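Local atomic coordinates of uncharacterized protein (Sulfolobus tokodaii, PDB entry 2PD2), a protein that is of unknown function but belongs to the DsrE/DsrF-like family, some of whose members carry sulfur in relay systems between proteins. Residues 5-10 against 32-37. Residues are numbered along the deposited sequence; the frame is centred on the assembly and turned at random.
Sequences VQIKDF and IEVVLH
Strands 5-7 and 32-36 run parallel, their short axes 22° apart, and four backbone hydrogen bonds lace them together. Val5 spends both its amide and its carbonyl here: its N donates to Glu33 O at 2.7 Å, and its O accepts from Val35 N. Two residues on, Ile7 repeats the pattern, N to Val35 O and O from His37 N, the latter at 3.1 Å just past the second strand.

The most distinctive polar contact is between side chains. Gln6, with CG anti to the backbone N and the chain extended, brings NE2 to the ring edge of His37, 2.9 Å from its NE2. The bond is nearly straight (168°), and amide and ring planes lie only 7° apart. Gln6 NE2 donates its N-H in the plane of both groups, so His37 NE2 acts as acceptor, consistent with that nitrogen carrying no proton. Tyr105 OH bonds Gln6 OE1, while Ala107 O of the second subunit takes a further bond from Gln6 NE2, fixing the amide's orientation. Over one face of the ring sits Lys8 CB, a CH-pi contact 4.0 Å from the centroid. An alanine at His37 would remove both the ring acceptor and the face under Lys8 CB, and would probably leave the Gln6 amide less firmly held.

On the side facing helix 13-26 the contact is apolar: the Ile7 and Val34 side chains cross obliquely, CD1 of Ile7 meeting CG1 of Val34 at 3.7 Å, and Val5 CG2 lies alongside Ile32 CG2 at 3.9 Å.

Together with helix 13-26, the strands make a classic beta-alpha-beta crossover at the heart of the parallel sheet of this DsrE/DsrF-like fold.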
loop_
_atom_site.group_PDB
_atom_site.type_symbol
_atom_site.label_atom_id
_atom_site.label_comp_id
_atom_site.label_asym_id
_atom_site.label_seq_id
_atom_site.Cartn_x
_atom_site.Cartn_y
_atom_site.Cartn_z
ATOM N N VAL A 5 4.353 8.520 5.435
ATOM C CA VAL A 5 3.280 8.323 4.471
ATOM C C VAL A 5 3.782 8.240 3.032
ATOM O O VAL A 5 4.573 9.068 2.591
ATOM C CB VAL A 5 2.270 9.483 4.535
ATOM C CG1 VAL A 5 1.150 9.261 3.512
ATOM C CG2 VAL A 5 1.702 9.610 5.945
ATOM N N GLN A 6 3.298 7.249 2.297
ATOM C CA GLN A 6 3.691 7.080 0.902
ATOM C C GLN A 6 2.538 7.405 -0.045
ATOM O O GLN A 6 1.401 7.019 0.205
ATOM C CB GLN A 6 4.131 5.637 0.642
ATOM C CG GLN A 6 4.237 5.279 -0.849
ATOM C CD GLN A 6 4.219 3.781 -1.083
ATOM O OE1 GLN A 6 3.469 3.055 -0.428
ATOM N NE2 GLN A 6 5.031 3.313 -2.026
ATOM N N ILE A 7 2.840 8.126 -1.119
ATOM C CA ILE A 7 1.849 8.444 -2.147
ATOM C C ILE A 7 2.580 8.227 -3.468
ATOM O O ILE A 7 3.613 8.849 -3.710
ATOM C CB ILE A 7 1.363 9.907 -2.079
ATOM C CG1 ILE A 7 0.804 10.221 -0.691
ATOM C CG2 ILE A 7 0.274 10.126 -3.118
ATOM C CD1 ILE A 7 0.286 11.646 -0.549
ATOM N N LYS A 8 2.055 7.346 -4.317
ATOM C CA LYS A 8 2.719 7.047 -5.584
ATOM C C LYS A 8 1.882 7.268 -6.842
ATOM O O LYS A 8 2.430 7.434 -7.932
ATOM C CB LYS A 8 3.219 5.598 -5.572
ATOM C CG LYS A 8 2.136 4.564 -5.251
ATOM C CD LYS A 8 2.658 3.127 -5.383
ATOM C CE LYS A 8 1.649 2.090 -4.877
ATOM N NZ LYS A 8 1.580 2.007 -3.377
ATOM N N ASP A 9 0.562 7.271 -6.696
ATOM C CA ASP A 9 -0.321 7.434 -7.845
ATOM C C ASP A 9 -0.865 8.852 -7.961
ATOM O O ASP A 9 -1.619 9.316 -7.102
ATOM C CB ASP A 9 -1.474 6.427 -7.757
ATOM C CG ASP A 9 -0.985 4.984 -7.713
ATOM O OD1 ASP A 9 -0.243 4.580 -8.634
ATOM O OD2 ASP A 9 -1.340 4.254 -6.759
ATOM N N PHE A 10 -0.487 9.537 -9.035
ATOM C CA PHE A 10 -0.941 10.910 -9.249
ATOM C C PHE A 10 -2.463 11.060 -9.222
ATOM O O PHE A 10 -2.981 12.013 -8.642
ATOM C CB PHE A 10 -0.406 11.458 -10.581
ATOM C CG PHE A 10 -0.808 12.883 -10.848
ATOM C CD1 PHE A 10 -0.332 13.912 -10.045
ATOM C CD2 PHE A 10 -1.678 13.193 -11.889
ATOM C CE1 PHE A 10 -0.712 15.236 -10.270
ATOM C CE2 PHE A 10 -2.069 14.515 -12.127
ATOM C CZ PHE A 10 -1.584 15.538 -11.314
ATOM N N ILE A 32 4.588 13.673 11.114
ATOM C CA ILE A 32 4.360 13.117 9.791
ATOM C C ILE A 32 5.312 13.548 8.686
ATOM O O ILE A 32 5.630 14.726 8.551
ATOM C CB ILE A 32 2.919 13.460 9.327
ATOM C CG1 ILE A 32 1.908 13.018 10.391
ATOM C CG2 ILE A 32 2.612 12.789 7.989
ATOM C CD1 ILE A 32 0.573 13.749 10.283
ATOM N N GLU A 33 5.746 12.569 7.892
ATOM C CA GLU A 33 6.603 12.807 6.737
ATOM C C GLU A 33 5.900 12.158 5.551
ATOM O O GLU A 33 5.582 10.971 5.579
ATOM C CB GLU A 33 7.985 12.164 6.885
ATOM C CG GLU A 33 8.818 12.330 5.610
ATOM C CD GLU A 33 10.193 11.682 5.690
ATOM O OE1 GLU A 33 10.783 11.653 6.787
ATOM O OE2 GLU A 33 10.694 11.220 4.646
ATOM N N VAL A 34 5.645 12.936 4.513
ATOM C CA VAL A 34 4.976 12.404 3.341
ATOM C C VAL A 34 5.961 12.307 2.192
ATOM O O VAL A 34 6.558 13.306 1.787
ATOM C CB VAL A 34 3.802 13.294 2.906
ATOM C CG1 VAL A 34 3.059 12.629 1.751
ATOM C CG2 VAL A 34 2.861 13.535 4.083
ATOM N N VAL A 35 6.122 11.099 1.669
ATOM C CA VAL A 35 7.034 10.847 0.558
ATOM C C VAL A 35 6.265 10.588 -0.739
ATOM O O VAL A 35 5.520 9.607 -0.842
ATOM C CB VAL A 35 7.915 9.610 0.841
ATOM C CG1 VAL A 35 8.801 9.304 -0.376
ATOM C CG2 VAL A 35 8.759 9.845 2.087
ATOM N N LEU A 36 6.443 11.462 -1.726
ATOM C CA LEU A 36 5.772 11.272 -3.007
ATOM C C LEU A 36 6.752 10.773 -4.065
ATOM O O LEU A 36 7.824 11.355 -4.252
ATOM C CB LEU A 36 5.110 12.571 -3.475
ATOM C CG LEU A 36 4.022 13.149 -2.553
ATOM C CD1 LEU A 36 4.672 13.966 -1.436
ATOM C CD2 LEU A 36 3.089 14.032 -3.353
ATOM N N HIS A 37 6.393 9.673 -4.729
ATOM C CA HIS A 37 7.232 9.123 -5.778
ATOM C C HIS A 37 6.407 8.619 -6.953
ATOM O O HIS A 37 5.172 8.724 -6.953
ATOM C CB HIS A 37 8.180 8.034 -5.237
ATOM C CG HIS A 37 7.496 6.799 -4.733
ATOM N ND1 HIS A 37 7.705 5.560 -5.295
ATOM C CD2 HIS A 37 6.668 6.600 -3.678
ATOM C CE1 HIS A 37 7.035 4.648 -4.612
ATOM N NE2 HIS A 37 6.402 5.253 -3.624
#